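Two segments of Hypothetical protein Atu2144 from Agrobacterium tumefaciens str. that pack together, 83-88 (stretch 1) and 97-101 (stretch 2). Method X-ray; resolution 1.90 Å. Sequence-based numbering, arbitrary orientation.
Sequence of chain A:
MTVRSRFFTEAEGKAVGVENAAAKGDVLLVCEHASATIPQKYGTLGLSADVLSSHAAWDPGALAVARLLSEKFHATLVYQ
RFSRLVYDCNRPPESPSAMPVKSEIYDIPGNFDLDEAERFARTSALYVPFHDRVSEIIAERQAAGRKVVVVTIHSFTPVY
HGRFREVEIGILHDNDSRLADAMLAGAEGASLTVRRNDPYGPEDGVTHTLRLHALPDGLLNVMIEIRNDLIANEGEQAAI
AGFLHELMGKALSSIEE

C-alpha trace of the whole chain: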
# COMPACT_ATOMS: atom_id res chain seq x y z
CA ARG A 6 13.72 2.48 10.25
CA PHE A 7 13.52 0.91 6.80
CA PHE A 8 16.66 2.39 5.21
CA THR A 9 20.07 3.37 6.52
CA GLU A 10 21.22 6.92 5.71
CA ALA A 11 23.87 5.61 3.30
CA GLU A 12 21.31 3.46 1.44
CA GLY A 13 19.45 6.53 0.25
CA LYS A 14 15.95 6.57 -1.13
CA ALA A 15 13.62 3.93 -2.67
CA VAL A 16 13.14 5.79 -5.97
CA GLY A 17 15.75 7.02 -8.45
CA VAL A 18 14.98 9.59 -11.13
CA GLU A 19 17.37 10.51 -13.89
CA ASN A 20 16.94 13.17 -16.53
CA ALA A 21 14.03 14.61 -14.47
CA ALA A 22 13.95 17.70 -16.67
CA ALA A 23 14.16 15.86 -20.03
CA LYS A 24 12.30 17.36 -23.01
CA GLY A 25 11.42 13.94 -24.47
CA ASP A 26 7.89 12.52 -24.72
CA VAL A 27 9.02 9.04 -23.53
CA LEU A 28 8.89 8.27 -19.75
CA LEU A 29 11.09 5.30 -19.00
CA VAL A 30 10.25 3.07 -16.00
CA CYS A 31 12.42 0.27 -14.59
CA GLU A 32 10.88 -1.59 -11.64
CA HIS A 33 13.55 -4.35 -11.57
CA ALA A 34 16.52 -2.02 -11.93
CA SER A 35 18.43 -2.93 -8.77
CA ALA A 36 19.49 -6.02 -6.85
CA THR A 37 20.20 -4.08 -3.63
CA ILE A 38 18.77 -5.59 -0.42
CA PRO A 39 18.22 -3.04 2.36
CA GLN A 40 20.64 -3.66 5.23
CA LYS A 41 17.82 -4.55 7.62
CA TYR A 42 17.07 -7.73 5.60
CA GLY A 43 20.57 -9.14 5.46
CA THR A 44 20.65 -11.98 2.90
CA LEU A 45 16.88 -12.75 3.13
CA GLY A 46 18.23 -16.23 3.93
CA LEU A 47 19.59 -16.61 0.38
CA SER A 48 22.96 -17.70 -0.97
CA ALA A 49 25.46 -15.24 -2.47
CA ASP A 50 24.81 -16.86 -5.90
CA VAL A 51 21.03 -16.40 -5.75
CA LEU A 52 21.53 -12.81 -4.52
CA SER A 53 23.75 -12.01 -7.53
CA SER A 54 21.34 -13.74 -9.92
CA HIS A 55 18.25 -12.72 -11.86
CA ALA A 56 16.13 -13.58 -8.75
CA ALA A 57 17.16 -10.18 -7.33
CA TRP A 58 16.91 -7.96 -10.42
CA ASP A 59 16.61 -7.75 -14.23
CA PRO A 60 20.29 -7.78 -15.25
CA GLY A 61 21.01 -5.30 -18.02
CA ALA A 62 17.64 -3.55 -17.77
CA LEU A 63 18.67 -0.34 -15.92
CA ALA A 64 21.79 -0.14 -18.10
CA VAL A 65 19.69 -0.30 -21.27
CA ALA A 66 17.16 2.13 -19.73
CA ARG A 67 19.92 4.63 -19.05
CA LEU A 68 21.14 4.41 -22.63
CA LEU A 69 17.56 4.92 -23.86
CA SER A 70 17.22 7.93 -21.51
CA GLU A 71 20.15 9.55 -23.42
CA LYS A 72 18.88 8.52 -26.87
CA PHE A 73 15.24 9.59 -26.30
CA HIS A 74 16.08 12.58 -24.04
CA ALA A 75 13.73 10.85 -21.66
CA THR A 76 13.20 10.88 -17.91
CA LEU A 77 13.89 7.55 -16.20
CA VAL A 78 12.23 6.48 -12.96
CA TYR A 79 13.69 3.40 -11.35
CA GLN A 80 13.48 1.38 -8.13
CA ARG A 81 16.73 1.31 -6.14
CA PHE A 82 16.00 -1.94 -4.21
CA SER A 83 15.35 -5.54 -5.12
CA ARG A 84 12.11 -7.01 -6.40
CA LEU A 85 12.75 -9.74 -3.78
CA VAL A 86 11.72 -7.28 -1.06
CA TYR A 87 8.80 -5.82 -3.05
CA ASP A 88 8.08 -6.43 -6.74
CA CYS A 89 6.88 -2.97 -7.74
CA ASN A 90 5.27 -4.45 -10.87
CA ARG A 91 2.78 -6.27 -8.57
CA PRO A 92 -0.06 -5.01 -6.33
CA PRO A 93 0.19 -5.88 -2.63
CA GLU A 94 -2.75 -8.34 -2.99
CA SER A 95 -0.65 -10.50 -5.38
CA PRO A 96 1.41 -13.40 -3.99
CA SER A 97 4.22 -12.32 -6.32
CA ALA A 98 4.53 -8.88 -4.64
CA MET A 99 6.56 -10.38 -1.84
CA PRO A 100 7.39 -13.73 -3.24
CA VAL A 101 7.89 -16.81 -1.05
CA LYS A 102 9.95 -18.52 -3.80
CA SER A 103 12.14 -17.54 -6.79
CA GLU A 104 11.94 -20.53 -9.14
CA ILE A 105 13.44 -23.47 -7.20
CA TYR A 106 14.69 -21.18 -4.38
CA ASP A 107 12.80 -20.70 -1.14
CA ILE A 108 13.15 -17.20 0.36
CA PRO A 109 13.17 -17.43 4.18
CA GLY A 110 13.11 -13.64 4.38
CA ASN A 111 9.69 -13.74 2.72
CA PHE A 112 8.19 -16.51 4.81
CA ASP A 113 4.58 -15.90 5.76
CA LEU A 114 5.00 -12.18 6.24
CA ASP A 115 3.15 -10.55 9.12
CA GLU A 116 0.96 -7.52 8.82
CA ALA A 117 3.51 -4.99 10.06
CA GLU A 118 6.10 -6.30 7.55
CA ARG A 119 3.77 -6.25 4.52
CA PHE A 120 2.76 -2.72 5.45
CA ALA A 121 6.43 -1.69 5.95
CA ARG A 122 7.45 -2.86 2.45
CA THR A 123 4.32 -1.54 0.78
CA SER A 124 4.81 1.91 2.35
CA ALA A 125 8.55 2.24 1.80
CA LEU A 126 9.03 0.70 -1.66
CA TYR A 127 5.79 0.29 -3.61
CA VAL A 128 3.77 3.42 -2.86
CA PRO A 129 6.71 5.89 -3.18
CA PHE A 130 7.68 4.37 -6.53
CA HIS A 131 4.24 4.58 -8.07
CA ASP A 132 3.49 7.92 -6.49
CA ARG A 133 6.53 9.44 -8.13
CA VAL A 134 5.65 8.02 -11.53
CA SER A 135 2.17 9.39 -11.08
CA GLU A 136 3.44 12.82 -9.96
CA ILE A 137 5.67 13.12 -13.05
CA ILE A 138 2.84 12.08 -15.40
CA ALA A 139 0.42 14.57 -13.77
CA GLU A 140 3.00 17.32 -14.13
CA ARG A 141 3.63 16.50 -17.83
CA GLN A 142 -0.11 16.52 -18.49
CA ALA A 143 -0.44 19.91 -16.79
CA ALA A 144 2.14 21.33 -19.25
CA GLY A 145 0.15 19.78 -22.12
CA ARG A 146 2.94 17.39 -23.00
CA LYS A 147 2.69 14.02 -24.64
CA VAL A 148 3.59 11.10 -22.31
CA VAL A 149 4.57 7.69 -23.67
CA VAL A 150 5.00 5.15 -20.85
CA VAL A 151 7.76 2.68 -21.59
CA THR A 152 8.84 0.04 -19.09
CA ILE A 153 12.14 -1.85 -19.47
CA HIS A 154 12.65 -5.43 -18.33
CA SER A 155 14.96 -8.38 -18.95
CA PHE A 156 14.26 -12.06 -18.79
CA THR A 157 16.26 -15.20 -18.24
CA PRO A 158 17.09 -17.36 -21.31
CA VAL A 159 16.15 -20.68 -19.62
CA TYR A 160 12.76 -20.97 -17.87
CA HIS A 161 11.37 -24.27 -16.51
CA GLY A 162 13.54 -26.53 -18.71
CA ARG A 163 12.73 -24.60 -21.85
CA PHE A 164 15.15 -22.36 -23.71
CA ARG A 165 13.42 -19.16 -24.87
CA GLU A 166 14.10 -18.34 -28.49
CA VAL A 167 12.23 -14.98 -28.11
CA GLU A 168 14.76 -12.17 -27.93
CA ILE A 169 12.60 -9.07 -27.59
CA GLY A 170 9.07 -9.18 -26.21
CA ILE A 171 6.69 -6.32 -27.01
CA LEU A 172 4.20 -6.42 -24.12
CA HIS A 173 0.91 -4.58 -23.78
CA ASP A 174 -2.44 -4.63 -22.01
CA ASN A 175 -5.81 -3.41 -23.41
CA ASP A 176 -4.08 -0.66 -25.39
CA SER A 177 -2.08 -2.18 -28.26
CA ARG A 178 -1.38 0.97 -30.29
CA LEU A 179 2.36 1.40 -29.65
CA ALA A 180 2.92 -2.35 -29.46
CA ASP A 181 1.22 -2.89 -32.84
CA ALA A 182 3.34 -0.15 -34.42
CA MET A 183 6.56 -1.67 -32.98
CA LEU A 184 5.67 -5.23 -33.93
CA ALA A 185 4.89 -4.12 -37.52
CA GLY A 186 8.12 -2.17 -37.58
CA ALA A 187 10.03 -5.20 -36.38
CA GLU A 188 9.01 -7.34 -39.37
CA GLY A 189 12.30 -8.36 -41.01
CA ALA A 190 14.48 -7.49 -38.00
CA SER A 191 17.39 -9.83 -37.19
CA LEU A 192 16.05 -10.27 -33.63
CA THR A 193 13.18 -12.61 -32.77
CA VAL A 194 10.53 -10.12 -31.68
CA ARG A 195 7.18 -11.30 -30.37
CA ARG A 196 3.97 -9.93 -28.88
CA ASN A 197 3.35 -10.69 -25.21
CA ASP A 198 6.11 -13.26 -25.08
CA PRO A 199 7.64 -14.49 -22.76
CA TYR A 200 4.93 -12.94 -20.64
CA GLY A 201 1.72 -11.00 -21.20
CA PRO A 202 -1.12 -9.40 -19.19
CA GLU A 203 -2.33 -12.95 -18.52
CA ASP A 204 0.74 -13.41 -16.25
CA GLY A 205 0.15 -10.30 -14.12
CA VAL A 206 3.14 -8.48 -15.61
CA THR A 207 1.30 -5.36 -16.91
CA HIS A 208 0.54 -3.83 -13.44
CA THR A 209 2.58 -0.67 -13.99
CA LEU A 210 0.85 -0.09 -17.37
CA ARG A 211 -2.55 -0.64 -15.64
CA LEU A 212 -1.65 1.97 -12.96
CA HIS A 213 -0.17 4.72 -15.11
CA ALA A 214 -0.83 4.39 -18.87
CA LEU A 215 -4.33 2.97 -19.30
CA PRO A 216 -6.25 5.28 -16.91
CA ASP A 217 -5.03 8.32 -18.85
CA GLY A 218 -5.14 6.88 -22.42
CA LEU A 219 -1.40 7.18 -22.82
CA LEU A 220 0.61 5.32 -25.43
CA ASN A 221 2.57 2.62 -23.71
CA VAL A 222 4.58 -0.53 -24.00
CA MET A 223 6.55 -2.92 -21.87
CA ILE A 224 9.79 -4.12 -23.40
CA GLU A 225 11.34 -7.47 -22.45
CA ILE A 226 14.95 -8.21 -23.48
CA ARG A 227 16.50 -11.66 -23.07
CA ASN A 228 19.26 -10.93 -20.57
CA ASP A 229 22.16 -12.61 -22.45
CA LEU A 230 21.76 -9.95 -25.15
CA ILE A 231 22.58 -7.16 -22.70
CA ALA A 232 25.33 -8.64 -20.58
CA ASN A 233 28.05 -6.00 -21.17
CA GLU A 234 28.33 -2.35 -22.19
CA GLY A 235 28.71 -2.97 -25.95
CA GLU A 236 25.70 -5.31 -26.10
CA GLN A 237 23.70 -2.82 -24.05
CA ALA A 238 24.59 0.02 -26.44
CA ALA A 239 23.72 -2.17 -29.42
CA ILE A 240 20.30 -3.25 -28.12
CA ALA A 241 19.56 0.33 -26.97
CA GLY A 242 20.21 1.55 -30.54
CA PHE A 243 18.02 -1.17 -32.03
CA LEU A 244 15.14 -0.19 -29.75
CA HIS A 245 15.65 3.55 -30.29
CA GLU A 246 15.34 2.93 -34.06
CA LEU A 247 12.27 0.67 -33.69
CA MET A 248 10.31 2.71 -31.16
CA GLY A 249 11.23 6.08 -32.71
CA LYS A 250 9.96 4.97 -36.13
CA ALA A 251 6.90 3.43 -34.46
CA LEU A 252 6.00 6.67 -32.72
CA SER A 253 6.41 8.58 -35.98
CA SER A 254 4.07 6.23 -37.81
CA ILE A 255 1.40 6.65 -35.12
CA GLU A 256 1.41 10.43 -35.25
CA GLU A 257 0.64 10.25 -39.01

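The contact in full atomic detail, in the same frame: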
# COMPACT_ATOMS: atom_id res chain seq x y z
N SER A 83 15.70 -4.30 -4.45
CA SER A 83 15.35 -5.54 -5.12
C SER A 83 13.88 -5.87 -5.10
O SER A 83 13.17 -5.68 -4.07
CB SER A 83 16.09 -6.71 -4.48
OG SER A 83 15.72 -7.93 -5.08
N ARG A 84 13.45 -6.44 -6.23
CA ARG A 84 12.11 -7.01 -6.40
C ARG A 84 11.85 -8.16 -5.41
O ARG A 84 10.71 -8.61 -5.26
CB ARG A 84 11.94 -7.55 -7.83
CG ARG A 84 12.88 -8.75 -8.18
CD ARG A 84 12.66 -9.28 -9.58
NE ARG A 84 11.29 -9.75 -9.77
CZ ARG A 84 10.82 -10.33 -10.86
NH1 ARG A 84 11.59 -10.51 -11.91
NH2 ARG A 84 9.55 -10.71 -10.90
N LEU A 85 12.92 -8.70 -4.82
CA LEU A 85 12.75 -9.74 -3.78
C LEU A 85 12.10 -9.20 -2.52
O LEU A 85 11.37 -9.94 -1.84
CB LEU A 85 14.07 -10.39 -3.41
CG LEU A 85 14.70 -11.31 -4.46
CD1 LEU A 85 16.12 -11.59 -4.03
CD2 LEU A 85 13.93 -12.56 -4.63
N VAL A 86 12.33 -7.92 -2.21
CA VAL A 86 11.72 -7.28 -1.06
C VAL A 86 10.28 -6.84 -1.41
O VAL A 86 9.33 -7.14 -0.69
CB VAL A 86 12.57 -6.11 -0.52
CG1 VAL A 86 11.90 -5.51 0.74
CG2 VAL A 86 13.97 -6.61 -0.15
N TYR A 87 10.13 -6.16 -2.54
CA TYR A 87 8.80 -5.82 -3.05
C TYR A 87 8.92 -5.70 -4.57
O TYR A 87 9.71 -4.88 -5.07
CB TYR A 87 8.21 -4.52 -2.43
CG TYR A 87 6.74 -4.41 -2.77
CD1 TYR A 87 6.33 -4.20 -4.08
CD2 TYR A 87 5.76 -4.59 -1.80
CE1 TYR A 87 4.99 -4.18 -4.42
CE2 TYR A 87 4.41 -4.55 -2.14
CZ TYR A 87 4.03 -4.36 -3.47
OH TYR A 87 2.70 -4.34 -3.87
N ASP A 88 8.13 -6.50 -5.29
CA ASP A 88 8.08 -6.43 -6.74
C ASP A 88 7.13 -5.31 -7.13
O ASP A 88 5.92 -5.47 -7.09
CB ASP A 88 7.64 -7.76 -7.36
CG ASP A 88 7.78 -7.78 -8.88
OD1 ASP A 88 7.79 -6.68 -9.50
OD2 ASP A 88 7.90 -8.88 -9.45
N SER A 97 2.91 -12.60 -5.74
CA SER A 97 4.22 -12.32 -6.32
C SER A 97 4.78 -10.99 -5.82
O SER A 97 5.92 -10.71 -6.09
CB SER A 97 4.16 -12.32 -7.85
OG SER A 97 4.02 -13.65 -8.30
N ALA A 98 4.01 -10.18 -5.11
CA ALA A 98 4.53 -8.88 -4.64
C ALA A 98 5.72 -9.05 -3.68
O ALA A 98 6.68 -8.25 -3.70
CB ALA A 98 3.42 -8.04 -3.99
N MET A 99 5.59 -10.04 -2.83
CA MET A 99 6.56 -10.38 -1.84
C MET A 99 6.72 -11.87 -1.91
O MET A 99 6.06 -12.56 -1.22
CB MET A 99 6.13 -9.91 -0.46
CG MET A 99 5.90 -8.43 -0.37
SD MET A 99 5.20 -7.73 1.15
CE MET A 99 3.95 -6.79 0.51
N PRO A 100 7.50 -12.33 -2.87
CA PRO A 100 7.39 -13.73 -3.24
C PRO A 100 8.06 -14.70 -2.26
O PRO A 100 9.19 -14.48 -1.82
CB PRO A 100 8.07 -13.78 -4.60
CG PRO A 100 9.12 -12.74 -4.53
CD PRO A 100 8.48 -11.62 -3.73
N VAL A 101 7.35 -15.79 -1.95
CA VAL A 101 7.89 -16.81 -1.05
C VAL A 101 8.97 -17.70 -1.71
O VAL A 101 9.78 -18.30 -1.00
CB VAL A 101 6.78 -17.70 -0.45
CG1 VAL A 101 5.78 -16.81 0.30
CG2 VAL A 101 6.07 -18.56 -1.53
O HOH W 1 7.69 -11.25 -7.79

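This is a small, mostly buried contact between two irregular segments, held by one backbone hydrogen bond and by the packing of the Tyr87 ring against Ala98 and Met99. The two stretches bury 304 Å² between them, both sides summed. Neither forms regular helix or strand here, although residues 84-86 have helical phi/psi values.

The polar centre of the contact is the carbonyl of Ala98. Asp88 N donates to Ala98 O at 2.8 Å, with an angle of 169° at the hydrogen. The bond is short and nearly straight. It is the only direct hydrogen bond between the stretches. The same oxygen receives a second, softer approach: Tyr87 CA lies 3.3 Å from Ala98 O, with an angle of 143° at the hydrogen, which fits a CA-H...O contact. Ala98 O also sits over one face of the Tyr87 ring. The backbones are close at this point, with Asp88 CA 4.8 Å from Ala98 CA and Tyr87 CA 5.2 Å from Met99 CA.

The apolar part is built around Tyr87. Its CA-to-CB bond points sideways, but the end of the side chain comes nearer to the second stretch. The ring meets the methyl group of Ala98, with Tyr87 CZ 3.8 Å from Ala98 CB. Ala98 CB is 4.2 Å from the centroid of the Tyr87 ring and 29° off the ring normal, an off-centre CH-pi contact. Met99 reaches the same ring obliquely. Its CA-to-CB bond is also sideways, and the end of the chain turns nearer, so that Met99 CE comes to 3.5 Å from Tyr87 CE2. Met99 SD is 4.6 Å from Tyr87 CE2, so the methyl makes the closer approach to that atom. Met99 SD lies 5.4 Å from the centroid of the Tyr87 ring and 61° off the ring normal, an oblique sulfur-aromatic contact. Tyr87 OH is hydrogen-bonded elsewhere in the structure.

Backbone carbonyls of the first stretch meet other carbons of the second. Val86 O lies 3.7 Å from Met99 CG, and Leu85 O lies 3.8 Å from Pro100 CD. The CA-to-CB bonds of Leu85 and Val86 point away, and the closest approach of each residue is through its carbonyl oxygen.

Asp88 adds a side-chain link. Its CA-to-CB bond points toward the second stretch, and Asp88 CB is 3.6 Å from Ser97 O. Water 1 joins the same two residues, donating to Asp88 OD2 at 2.9 Å and to Ser97 O at 2.5 Å. It bridges the carboxylate and the carbonyl, both of which are acceptors and could not hydrogen-bond to each other directly.

Bonds within the first stretch tie its turn together. Arg84 NH2 forms a salt bridge with Asp88 OD2 at 2.9 Å, so this oxygen serves both the arginine and the water. Leu85 N donates to Ser83 OG at 2.9 Å, and Val86 N donates to Ser83 O at 3.0 Å. Ser83 and Val101 do not touch the opposing stretch.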